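Siroheme decarboxylase (Hydrogenobacter thermophilus, PDB 4CH7) catalyses the decarboxylation of siroheme to 12,18-didecarboxysiroheme, probably through a monodecarboxylated intermediate, in the biosynthesis of heme d1. Local coordinates at residues Y231-V241 against F271-K282; I11-V19 against K212-A222. All blocks are in the same frame, centred on the assembly; numbering follows the deposited sequence.

Contact 1 (Y231-V241 against F271-K282)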
loop_
_atom_site.group_PDB
_atom_site.type_symbol
_atom_site.label_atom_id
_atom_site.label_comp_id
_atom_site.label_asym_id
_atom_site.label_seq_id
_atom_site.Cartn_x
_atom_site.Cartn_y
_atom_site.Cartn_z
ATOM N N TYR A 231 -9.717 -4.198 13.780
ATOM C CA TYR A 231 -10.439 -5.070 14.696
ATOM C C TYR A 231 -9.512 -5.583 15.796
ATOM O O TYR A 231 -8.336 -5.219 15.849
ATOM C CB TYR A 231 -11.060 -6.253 13.940
ATOM C CG TYR A 231 -12.167 -5.876 12.973
ATOM C CD1 TYR A 231 -11.904 -5.102 11.849
ATOM C CD2 TYR A 231 -13.474 -6.300 13.181
ATOM C CE1 TYR A 231 -12.907 -4.754 10.967
ATOM C CE2 TYR A 231 -14.485 -5.960 12.299
ATOM C CZ TYR A 231 -14.196 -5.186 11.195
ATOM O OH TYR A 231 -15.196 -4.843 10.313
ATOM N N VAL A 232 -10.056 -6.425 16.671
ATOM C CA VAL A 232 -9.271 -7.080 17.712
ATOM C C VAL A 232 -8.281 -8.049 17.082
ATOM O O VAL A 232 -7.102 -7.735 16.930
ATOM C CB VAL A 232 -10.173 -7.862 18.689
ATOM C CG1 VAL A 232 -9.353 -8.429 19.841
ATOM C CG2 VAL A 232 -11.283 -6.968 19.217
ATOM N N ALA A 233 -8.770 -9.227 16.711
ATOM C CA ALA A 233 -7.929 -10.247 16.095
ATOM C C ALA A 233 -7.814 -10.040 14.589
ATOM O O ALA A 233 -8.783 -9.672 13.926
ATOM C CB ALA A 233 -8.468 -11.634 16.396
ATOM N N ASN A 234 -6.621 -10.285 14.057
ATOM C CA ASN A 234 -6.384 -10.171 12.627
ATOM C C ASN A 234 -5.501 -11.306 12.132
ATOM O O ASN A 234 -4.644 -11.802 12.865
ATOM C CB ASN A 234 -5.739 -8.825 12.295
ATOM C CG ASN A 234 -6.653 -7.652 12.583
ATOM O OD1 ASN A 234 -7.388 -7.196 11.709
ATOM N ND2 ASN A 234 -6.614 -7.156 13.814
ATOM N N ALA A 235 -5.715 -11.720 10.889
ATOM C CA ALA A 235 -4.913 -12.783 10.305
ATOM C C ALA A 235 -4.815 -12.645 8.800
ATOM O O ALA A 235 -5.784 -12.282 8.129
ATOM C CB ALA A 235 -5.482 -14.146 10.665
HETATM N N MSE A 236 -3.626 -12.926 8.282
HETATM C CA MSE A 236 -3.454 -13.142 6.858
HETATM C C MSE A 236 -3.752 -14.609 6.605
HETATM O O MSE A 236 -2.987 -15.481 7.019
HETATM C CB MSE A 236 -2.025 -12.803 6.428
HETATM C CG MSE A 236 -1.597 -13.421 5.105
HETATM SE SE MSE A 236 0.233 -12.958 4.652
HETATM C CE MSE A 236 0.024 -11.031 4.588
ATOM N N SER A 237 -4.884 -14.887 5.969
ATOM C CA SER A 237 -5.205 -16.255 5.589
ATOM C C SER A 237 -4.583 -16.531 4.227
ATOM O O SER A 237 -4.741 -15.742 3.293
ATOM C CB SER A 237 -6.716 -16.468 5.539
ATOM O OG SER A 237 -7.295 -15.763 4.460
ATOM N N VAL A 238 -3.848 -17.631 4.122
ATOM C CA VAL A 238 -3.229 -18.001 2.855
ATOM C C VAL A 238 -3.813 -19.315 2.345
ATOM O O VAL A 238 -4.021 -20.250 3.117
ATOM C CB VAL A 238 -1.689 -18.071 2.962
ATOM C CG1 VAL A 238 -1.127 -16.697 3.286
ATOM C CG2 VAL A 238 -1.263 -19.080 4.015
ATOM N N TRP A 239 -4.091 -19.375 1.047
ATOM C CA TRP A 239 -4.798 -20.514 0.476
ATOM C C TRP A 239 -4.114 -21.047 -0.775
ATOM O O TRP A 239 -3.587 -20.279 -1.584
ATOM C CB TRP A 239 -6.237 -20.114 0.136
ATOM C CG TRP A 239 -6.967 -19.487 1.289
ATOM C CD1 TRP A 239 -6.855 -18.201 1.729
ATOM C CD2 TRP A 239 -7.924 -20.123 2.146
ATOM N NE1 TRP A 239 -7.680 -17.999 2.811
ATOM C CE2 TRP A 239 -8.347 -19.164 3.087
ATOM C CE3 TRP A 239 -8.466 -21.409 2.209
ATOM C CZ2 TRP A 239 -9.288 -19.456 4.080
ATOM C CZ3 TRP A 239 -9.393 -21.698 3.196
ATOM C CH2 TRP A 239 -9.796 -20.727 4.116
ATOM N N GLU A 240 -4.120 -22.367 -0.931
ATOM C CA GLU A 240 -3.702 -22.974 -2.185
ATOM C C GLU A 240 -4.943 -23.278 -3.013
ATOM O O GLU A 240 -5.747 -24.140 -2.652
ATOM C CB GLU A 240 -2.896 -24.247 -1.944
ATOM C CG GLU A 240 -2.400 -24.908 -3.222
ATOM C CD GLU A 240 -1.527 -26.113 -2.951
ATOM O OE1 GLU A 240 -0.851 -26.135 -1.901
ATOM O OE2 GLU A 240 -1.524 -27.041 -3.786
ATOM N N VAL A 241 -5.100 -22.551 -4.113
ATOM C CA VAL A 241 -6.291 -22.652 -4.943
ATOM C C VAL A 241 -5.893 -22.877 -6.395
ATOM O O VAL A 241 -4.984 -22.215 -6.895
ATOM C CB VAL A 241 -7.139 -21.365 -4.851
ATOM C CG1 VAL A 241 -8.438 -21.515 -5.631
ATOM C CG2 VAL A 241 -7.429 -21.019 -3.404
ATOM N N PHE A 271 6.671 -21.511 -1.138
ATOM C CA PHE A 271 5.388 -21.106 -0.565
ATOM C C PHE A 271 4.256 -21.441 -1.535
ATOM O O PHE A 271 4.022 -20.713 -2.501
ATOM C CB PHE A 271 5.403 -19.607 -0.258
ATOM C CG PHE A 271 4.489 -19.204 0.863
ATOM C CD1 PHE A 271 4.804 -19.518 2.176
ATOM C CD2 PHE A 271 3.324 -18.497 0.606
ATOM C CE1 PHE A 271 3.971 -19.140 3.218
ATOM C CE2 PHE A 271 2.483 -18.114 1.641
ATOM C CZ PHE A 271 2.808 -18.437 2.948
ATOM N N ARG A 272 3.552 -22.539 -1.268
ATOM C CA ARG A 272 2.552 -23.066 -2.199
ATOM C C ARG A 272 1.204 -22.342 -2.192
ATOM O O ARG A 272 0.307 -22.686 -2.968
ATOM C CB ARG A 272 2.339 -24.567 -1.967
ATOM C CG ARG A 272 2.991 -25.445 -3.028
ATOM C CD ARG A 272 4.192 -26.203 -2.490
ATOM N NE ARG A 272 3.802 -27.398 -1.748
ATOM C CZ ARG A 272 4.648 -28.357 -1.379
ATOM N NH1 ARG A 272 5.933 -28.263 -1.688
ATOM N NH2 ARG A 272 4.210 -29.412 -0.706
ATOM N N TYR A 273 1.060 -21.340 -1.333
ATOM C CA TYR A 273 -0.192 -20.592 -1.259
ATOM C C TYR A 273 -0.229 -19.465 -2.291
ATOM O O TYR A 273 0.672 -18.623 -2.336
ATOM C CB TYR A 273 -0.403 -20.043 0.152
ATOM C CG TYR A 273 -0.225 -21.083 1.238
ATOM C CD1 TYR A 273 -1.230 -21.997 1.525
ATOM C CD2 TYR A 273 0.945 -21.145 1.979
ATOM C CE1 TYR A 273 -1.067 -22.947 2.516
ATOM C CE2 TYR A 273 1.116 -22.087 2.971
ATOM C CZ TYR A 273 0.109 -22.987 3.237
ATOM O OH TYR A 273 0.279 -23.931 4.226
ATOM N N ASN A 274 -1.274 -19.454 -3.114
ATOM C CA ASN A 274 -1.407 -18.461 -4.175
ATOM C C ASN A 274 -2.530 -17.450 -3.925
ATOM O O ASN A 274 -2.636 -16.443 -4.632
ATOM C CB ASN A 274 -1.600 -19.143 -5.534
ATOM C CG ASN A 274 -2.776 -20.106 -5.547
ATOM O OD1 ASN A 274 -3.166 -20.641 -4.512
ATOM N ND2 ASN A 274 -3.342 -20.336 -6.728
ATOM N N LEU A 275 -3.372 -17.718 -2.929
ATOM C CA LEU A 275 -4.434 -16.778 -2.570
ATOM C C LEU A 275 -4.284 -16.266 -1.142
ATOM O O LEU A 275 -4.251 -17.048 -0.189
ATOM C CB LEU A 275 -5.820 -17.397 -2.773
ATOM C CG LEU A 275 -7.007 -16.485 -2.451
ATOM C CD1 LEU A 275 -6.905 -15.182 -3.213
ATOM C CD2 LEU A 275 -8.315 -17.173 -2.770
ATOM N N PHE A 276 -4.183 -14.946 -1.009
ATOM C CA PHE A 276 -4.072 -14.302 0.295
ATOM C C PHE A 276 -5.373 -13.566 0.592
ATOM O O PHE A 276 -5.916 -12.882 -0.279
ATOM C CB PHE A 276 -2.907 -13.306 0.324
ATOM C CG PHE A 276 -1.537 -13.946 0.299
ATOM C CD1 PHE A 276 -1.330 -15.199 -0.271
ATOM C CD2 PHE A 276 -0.450 -13.282 0.853
ATOM C CE1 PHE A 276 -0.066 -15.778 -0.294
ATOM C CE2 PHE A 276 0.817 -13.853 0.838
ATOM C CZ PHE A 276 1.008 -15.103 0.262
ATOM N N ALA A 277 -5.878 -13.711 1.812
ATOM C CA ALA A 277 -7.092 -13.005 2.215
ATOM C C ALA A 277 -6.984 -12.501 3.644
ATOM O O ALA A 277 -6.978 -13.291 4.588
ATOM C CB ALA A 277 -8.316 -13.897 2.059
HETATM N N MSE A 278 -6.906 -11.182 3.797
HETATM C CA MSE A 278 -6.819 -10.580 5.119
HETATM C C MSE A 278 -8.115 -10.804 5.881
HETATM O O MSE A 278 -9.182 -10.361 5.456
HETATM C CB MSE A 278 -6.532 -9.082 5.019
HETATM C CG MSE A 278 -5.265 -8.720 4.254
HETATM SE SE MSE A 278 -3.683 -9.683 4.846
HETATM C CE MSE A 278 -3.617 -11.012 3.436
HETATM N N MSE A 279 -8.020 -11.507 7.002
HETATM C CA MSE A 279 -9.181 -11.723 7.851
HETATM C C MSE A 279 -9.058 -10.930 9.146
HETATM O O MSE A 279 -7.954 -10.619 9.604
HETATM C CB MSE A 279 -9.377 -13.211 8.156
HETATM C CG MSE A 279 -9.917 -14.038 6.994
HETATM SE SE MSE A 279 -9.902 -15.936 7.385
HETATM C CE MSE A 279 -10.648 -16.606 5.730
ATOM N N HIS A 280 -10.204 -10.593 9.722
ATOM C CA HIS A 280 -10.252 -9.963 11.030
ATOM C C HIS A 280 -11.490 -10.458 11.756
ATOM O O HIS A 280 -12.475 -10.851 11.127
ATOM C CB HIS A 280 -10.270 -8.435 10.915
ATOM C CG HIS A 280 -11.371 -7.903 10.052
ATOM N ND1 HIS A 280 -11.136 -7.204 8.889
ATOM C CD2 HIS A 280 -12.720 -7.964 10.186
ATOM C CE1 HIS A 280 -12.290 -6.860 8.340
ATOM N NE2 HIS A 280 -13.264 -7.312 9.108
ATOM N N GLY A 281 -11.428 -10.461 13.079
ATOM C CA GLY A 281 -12.556 -10.867 13.891
ATOM C C GLY A 281 -12.393 -10.291 15.279
ATOM O O GLY A 281 -11.410 -9.604 15.560
ATOM N N LYS A 282 -13.357 -10.562 16.148
ATOM C CA LYS A 282 -13.257 -10.129 17.533
ATOM C C LYS A 282 -12.741 -11.289 18.376
ATOM O O LYS A 282 -13.130 -11.463 19.533
ATOM C CB LYS A 282 -14.606 -9.603 18.025
ATOM C CG LYS A 282 -15.047 -8.347 17.276
ATOM C CD LYS A 282 -16.549 -8.113 17.345
ATOM C CE LYS A 282 -16.981 -7.546 18.685
ATOM N NZ LYS A 282 -18.421 -7.161 18.673
#
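H280 lays its imidazole over the phenol ring of Y231 in an offset stack, centroids 3.5 Å apart and planes tilted by only 11°. Its CG stands between the backbone N and the carbonyl carbon (chi1 55°), which brings the ring over to the tyrosine.

Farther along, on the face shared by S237 and A277, W239 and M279 cross at about a right angle. The M279 chain runs extended, and its CE reaches the edge of the indole at CZ2, 3.6 Å away. The rotation of the indole is also fixed by a bond from W239 NE1, in the ring plane, to S237 OG at 2.8 Å. Helix 284-297 covers both side chains through I294, and Y303 stacks on the tryptophan.

Through to the other face, V238 wedges its two methyls onto two aromatic rings. CG1 sits over the centre of F276, 3.8 Å from the centroid, while CG2 lies 3.6 Å from the Y273 centroid.

Where the ladder ends, W239 O accepts from both N274 N and L275 N, a classic beta bulge. Next to it the N274 amide lies against V241, whose N gives a straight bond of 2.7 Å to a lone pair of OD1. These antiparallel neighbours are the two central strands of a ferredoxin-like sheet ordered 303-314, 233-239, 275-281, 259-264, the half-barrel of an AsnC-like ligand-binding domain.

Contact 2 (I11-V19 against K212-A222); sequences IIQKDIPLV and KERGVLRRISA
With CG anti to the backbone N (chi1 -175°), D15 swings its carboxylate out alongside R219 and splits it between two partners: OD1 takes the backbone N-H of I220 and OD2 faces K212. K212 comes from the opposite direction, its chain kinked at chi2 and chi3 so that NZ forms a salt bridge with OD2; the modelled 2.3 Å between NZ and OD2 is too short to be taken literally. The I220 N to D15 OD1 bond is firmer, 2.8 Å and nearly straight at 167°, reaching OD1 on its anti side and somewhat out of the carboxylate plane. That bond, with the salt bridge on the other oxygen, probably limits turning of the carboxylate.

Strand 217-222 belongs to the second helix-turn-helix domain, and loop 11-19 follows the first helix of the other. The loop runs along one edge of the strand, while strand 53-57 pairs with the other edge; there R218 and R219 both face I56 in a classic beta bulge. Backbone bonds tie the loop on: A222 N to I12 O at 2.7 Å and I16 N to I220 O at 2.8 Å.

R219 bends back toward the loop, and its guanidinium edge meets Q13 O, though the NH2 to O separation is doubtfully short. S221 OG sits over one face of that group. Beyond D15 along the loop, L18, at the centre of an inverse gamma turn, points CD1 tip to tip at K212 CE (3.7 Å), while the I220 side chain crosses it at about a right angle, L18 CD2 lying 3.7 Å from I220 CD1. L208 of helix 201-213 also packs on L18.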
loop_
_atom_site.group_PDB
_atom_site.type_symbol
_atom_site.label_atom_id
_atom_site.label_comp_id
_atom_site.label_asym_id
_atom_site.label_seq_id
_atom_site.Cartn_x
_atom_site.Cartn_y
_atom_site.Cartn_z
ATOM N N ILE A 11 -18.401 12.672 -2.331
ATOM C CA ILE A 11 -17.786 13.236 -3.534
ATOM C C ILE A 11 -16.261 13.373 -3.460
ATOM O O ILE A 11 -15.585 13.339 -4.488
ATOM C CB ILE A 11 -18.437 14.596 -3.926
ATOM C CG1 ILE A 11 -18.215 14.901 -5.410
ATOM C CG2 ILE A 11 -17.921 15.732 -3.052
ATOM C CD1 ILE A 11 -18.900 16.170 -5.892
ATOM N N ILE A 12 -15.719 13.521 -2.254
ATOM C CA ILE A 12 -14.273 13.658 -2.087
ATOM C C ILE A 12 -13.573 12.301 -2.050
ATOM O O ILE A 12 -12.344 12.222 -1.940
ATOM C CB ILE A 12 -13.918 14.443 -0.819
ATOM C CG1 ILE A 12 -14.452 13.729 0.428
ATOM C CG2 ILE A 12 -14.462 15.849 -0.915
ATOM C CD1 ILE A 12 -14.123 14.438 1.734
ATOM N N GLN A 13 -14.366 11.239 -2.135
ATOM C CA GLN A 13 -13.832 9.889 -2.234
ATOM C C GLN A 13 -13.768 9.480 -3.698
ATOM O O GLN A 13 -13.099 8.509 -4.054
ATOM C CB GLN A 13 -14.694 8.910 -1.439
ATOM C CG GLN A 13 -14.712 9.183 0.057
ATOM C CD GLN A 13 -15.679 8.288 0.805
ATOM O OE1 GLN A 13 -15.514 7.069 0.845
ATOM N NE2 GLN A 13 -16.696 8.890 1.405
ATOM N N LYS A 14 -14.470 10.231 -4.542
ATOM C CA LYS A 14 -14.364 10.065 -5.984
ATOM C C LYS A 14 -13.097 10.766 -6.452
ATOM O O LYS A 14 -12.571 11.634 -5.750
ATOM C CB LYS A 14 -15.583 10.660 -6.689
ATOM C CG LYS A 14 -16.912 10.088 -6.219
ATOM C CD LYS A 14 -18.064 10.542 -7.102
ATOM C CE LYS A 14 -17.951 9.974 -8.506
ATOM N NZ LYS A 14 -19.188 10.210 -9.308
ATOM N N ASP A 15 -12.595 10.385 -7.623
ATOM C CA ASP A 15 -11.409 11.024 -8.179
ATOM C C ASP A 15 -11.650 12.520 -8.361
ATOM O O ASP A 15 -12.638 12.929 -8.969
ATOM C CB ASP A 15 -11.025 10.380 -9.511
ATOM C CG ASP A 15 -9.732 10.935 -10.078
ATOM O OD1 ASP A 15 -8.931 11.506 -9.306
ATOM O OD2 ASP A 15 -9.510 10.790 -11.298
ATOM N N ILE A 16 -10.750 13.325 -7.809
ATOM C CA ILE A 16 -10.870 14.775 -7.871
ATOM C C ILE A 16 -10.234 15.300 -9.153
ATOM O O ILE A 16 -9.065 15.023 -9.424
ATOM C CB ILE A 16 -10.236 15.421 -6.628
ATOM C CG1 ILE A 16 -10.978 14.956 -5.377
ATOM C CG2 ILE A 16 -10.261 16.937 -6.718
ATOM C CD1 ILE A 16 -10.507 15.616 -4.119
ATOM N N PRO A 17 -11.011 16.060 -9.948
ATOM C CA PRO A 17 -10.600 16.468 -11.300
ATOM C C PRO A 17 -9.293 17.250 -11.346
ATOM O O PRO A 17 -9.035 18.091 -10.483
ATOM C CB PRO A 17 -11.761 17.356 -11.771
ATOM C CG PRO A 17 -12.467 17.788 -10.518
ATOM C CD PRO A 17 -12.324 16.623 -9.581
ATOM N N LEU A 18 -8.479 16.964 -12.358
ATOM C CA LEU A 18 -7.235 17.688 -12.570
ATOM C C LEU A 18 -7.510 19.004 -13.284
ATOM O O LEU A 18 -7.303 19.128 -14.491
ATOM C CB LEU A 18 -6.251 16.834 -13.368
ATOM C CG LEU A 18 -5.815 15.541 -12.678
ATOM C CD1 LEU A 18 -5.049 14.649 -13.633
ATOM C CD2 LEU A 18 -4.970 15.863 -11.467
ATOM N N VAL A 19 -8.005 19.976 -12.526
ATOM C CA VAL A 19 -8.239 21.319 -13.035
ATOM C C VAL A 19 -7.625 22.292 -12.040
ATOM O O VAL A 19 -7.161 21.877 -10.977
ATOM C CB VAL A 19 -9.742 21.607 -13.204
ATOM C CG1 VAL A 19 -10.382 20.582 -14.120
ATOM C CG2 VAL A 19 -10.438 21.602 -11.860
ATOM N N LYS A 212 -1.874 10.122 -15.369
ATOM C CA LYS A 212 -3.155 9.470 -15.123
ATOM C C LYS A 212 -3.559 8.611 -16.318
ATOM O O LYS A 212 -4.077 7.505 -16.150
ATOM C CB LYS A 212 -4.245 10.497 -14.810
ATOM C CG LYS A 212 -5.588 9.867 -14.483
ATOM C CD LYS A 212 -6.177 10.422 -13.198
ATOM C CE LYS A 212 -7.074 11.612 -13.461
ATOM N NZ LYS A 212 -7.798 12.053 -12.237
ATOM N N GLU A 213 -3.310 9.122 -17.521
ATOM C CA GLU A 213 -3.566 8.369 -18.744
ATOM C C GLU A 213 -2.726 7.095 -18.763
ATOM O O GLU A 213 -3.163 6.055 -19.257
ATOM C CB GLU A 213 -3.233 9.217 -19.973
ATOM C CG GLU A 213 -4.054 10.488 -20.113
ATOM C CD GLU A 213 -3.342 11.545 -20.935
ATOM O OE1 GLU A 213 -2.468 11.177 -21.749
ATOM O OE2 GLU A 213 -3.652 12.743 -20.762
ATOM N N ARG A 214 -1.517 7.190 -18.215
ATOM C CA ARG A 214 -0.593 6.065 -18.181
ATOM C C ARG A 214 -0.842 5.164 -16.975
ATOM O O ARG A 214 -0.244 4.093 -16.862
ATOM C CB ARG A 214 0.853 6.567 -18.174
ATOM C CG ARG A 214 1.298 7.204 -19.484
ATOM C CD ARG A 214 2.494 8.123 -19.278
ATOM N NE ARG A 214 3.562 7.476 -18.521
ATOM C CZ ARG A 214 4.649 8.101 -18.078
ATOM N NH1 ARG A 214 4.819 9.392 -18.314
ATOM N NH2 ARG A 214 5.568 7.434 -17.393
ATOM N N GLY A 215 -1.724 5.593 -16.078
ATOM C CA GLY A 215 -2.047 4.802 -14.903
ATOM C C GLY A 215 -1.067 4.989 -13.760
ATOM O O GLY A 215 -1.247 4.418 -12.682
ATOM N N VAL A 216 -0.021 5.775 -14.002
ATOM C CA VAL A 216 0.960 6.099 -12.971
ATOM C C VAL A 216 0.259 6.826 -11.834
ATOM O O VAL A 216 0.512 6.561 -10.654
ATOM C CB VAL A 216 2.084 6.989 -13.524
ATOM C CG1 VAL A 216 3.163 7.197 -12.474
ATOM C CG2 VAL A 216 2.679 6.374 -14.778
ATOM N N LEU A 217 -0.625 7.747 -12.207
ATOM C CA LEU A 217 -1.507 8.400 -11.252
ATOM C C LEU A 217 -2.875 7.732 -11.312
ATOM O O LEU A 217 -3.559 7.802 -12.333
ATOM C CB LEU A 217 -1.640 9.894 -11.561
ATOM C CG LEU A 217 -2.539 10.711 -10.627
ATOM C CD1 LEU A 217 -2.042 10.609 -9.203
ATOM C CD2 LEU A 217 -2.610 12.166 -11.063
ATOM N N ARG A 218 -3.266 7.076 -10.224
ATOM C CA ARG A 218 -4.569 6.421 -10.167
ATOM C C ARG A 218 -5.688 7.440 -10.039
ATOM O O ARG A 218 -6.621 7.461 -10.849
ATOM C CB ARG A 218 -4.643 5.447 -8.993
ATOM C CG ARG A 218 -3.954 4.110 -9.222
ATOM C CD ARG A 218 -4.219 3.176 -8.053
ATOM N NE ARG A 218 -3.596 1.869 -8.229
ATOM C CZ ARG A 218 -2.745 1.324 -7.366
ATOM N NH1 ARG A 218 -2.413 1.970 -6.258
ATOM N NH2 ARG A 218 -2.230 0.127 -7.609
ATOM N N ARG A 219 -5.576 8.284 -9.017
ATOM C CA ARG A 219 -6.610 9.255 -8.694
ATOM C C ARG A 219 -6.132 10.171 -7.579
ATOM O O ARG A 219 -5.112 9.910 -6.941
ATOM C CB ARG A 219 -7.876 8.529 -8.239
ATOM C CG ARG A 219 -7.662 7.673 -7.006
ATOM C CD ARG A 219 -8.562 6.451 -7.007
ATOM N NE ARG A 219 -9.973 6.802 -6.900
ATOM C CZ ARG A 219 -10.602 7.004 -5.747
ATOM N NH1 ARG A 219 -9.942 6.892 -4.603
ATOM N NH2 ARG A 219 -11.889 7.318 -5.736
ATOM N N ILE A 220 -6.877 11.247 -7.356
ATOM C CA ILE A 220 -6.675 12.094 -6.192
ATOM C C ILE A 220 -7.951 12.040 -5.366
ATOM O O ILE A 220 -9.011 12.449 -5.839
ATOM C CB ILE A 220 -6.382 13.546 -6.597
ATOM C CG1 ILE A 220 -5.100 13.614 -7.425
ATOM C CG2 ILE A 220 -6.272 14.441 -5.367
ATOM C CD1 ILE A 220 -4.742 15.003 -7.893
ATOM N N SER A 221 -7.861 11.525 -4.144
ATOM C CA SER A 221 -9.056 11.350 -3.327
ATOM C C SER A 221 -8.776 11.371 -1.834
ATOM O O SER A 221 -7.633 11.243 -1.397
ATOM C CB SER A 221 -9.756 10.035 -3.678
ATOM O OG SER A 221 -10.346 10.092 -4.961
ATOM N N ALA A 222 -9.842 11.543 -1.062
ATOM C CA ALA A 222 -9.800 11.320 0.374
ATOM C C ALA A 222 -10.170 9.862 0.609
ATOM O O ALA A 222 -10.974 9.302 -0.137
ATOM C CB ALA A 222 -10.778 12.234 1.080
#

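Contact 2 joins the two helix-turn-helix domains, one from each half of the chain, whereas contact 1 lies inside the second AsnC-like domain and builds part of the eight-stranded barrel that both halves close together. Strands 217-222 and 233-239 are consecutive, linked by a segment that includes the unmodelled residues 224-230, so the chain leaves contact 2 and goes on to contact 1. The two sit on opposite sides of the chain's centre, 30 Å between centres and about 15 Å at their nearest atoms. Contact 1 is the nearer to H93, the inferred active-site residue, whose side chain is about 8 Å from that of M236 and about 12 Å from that of R218 in contact 2.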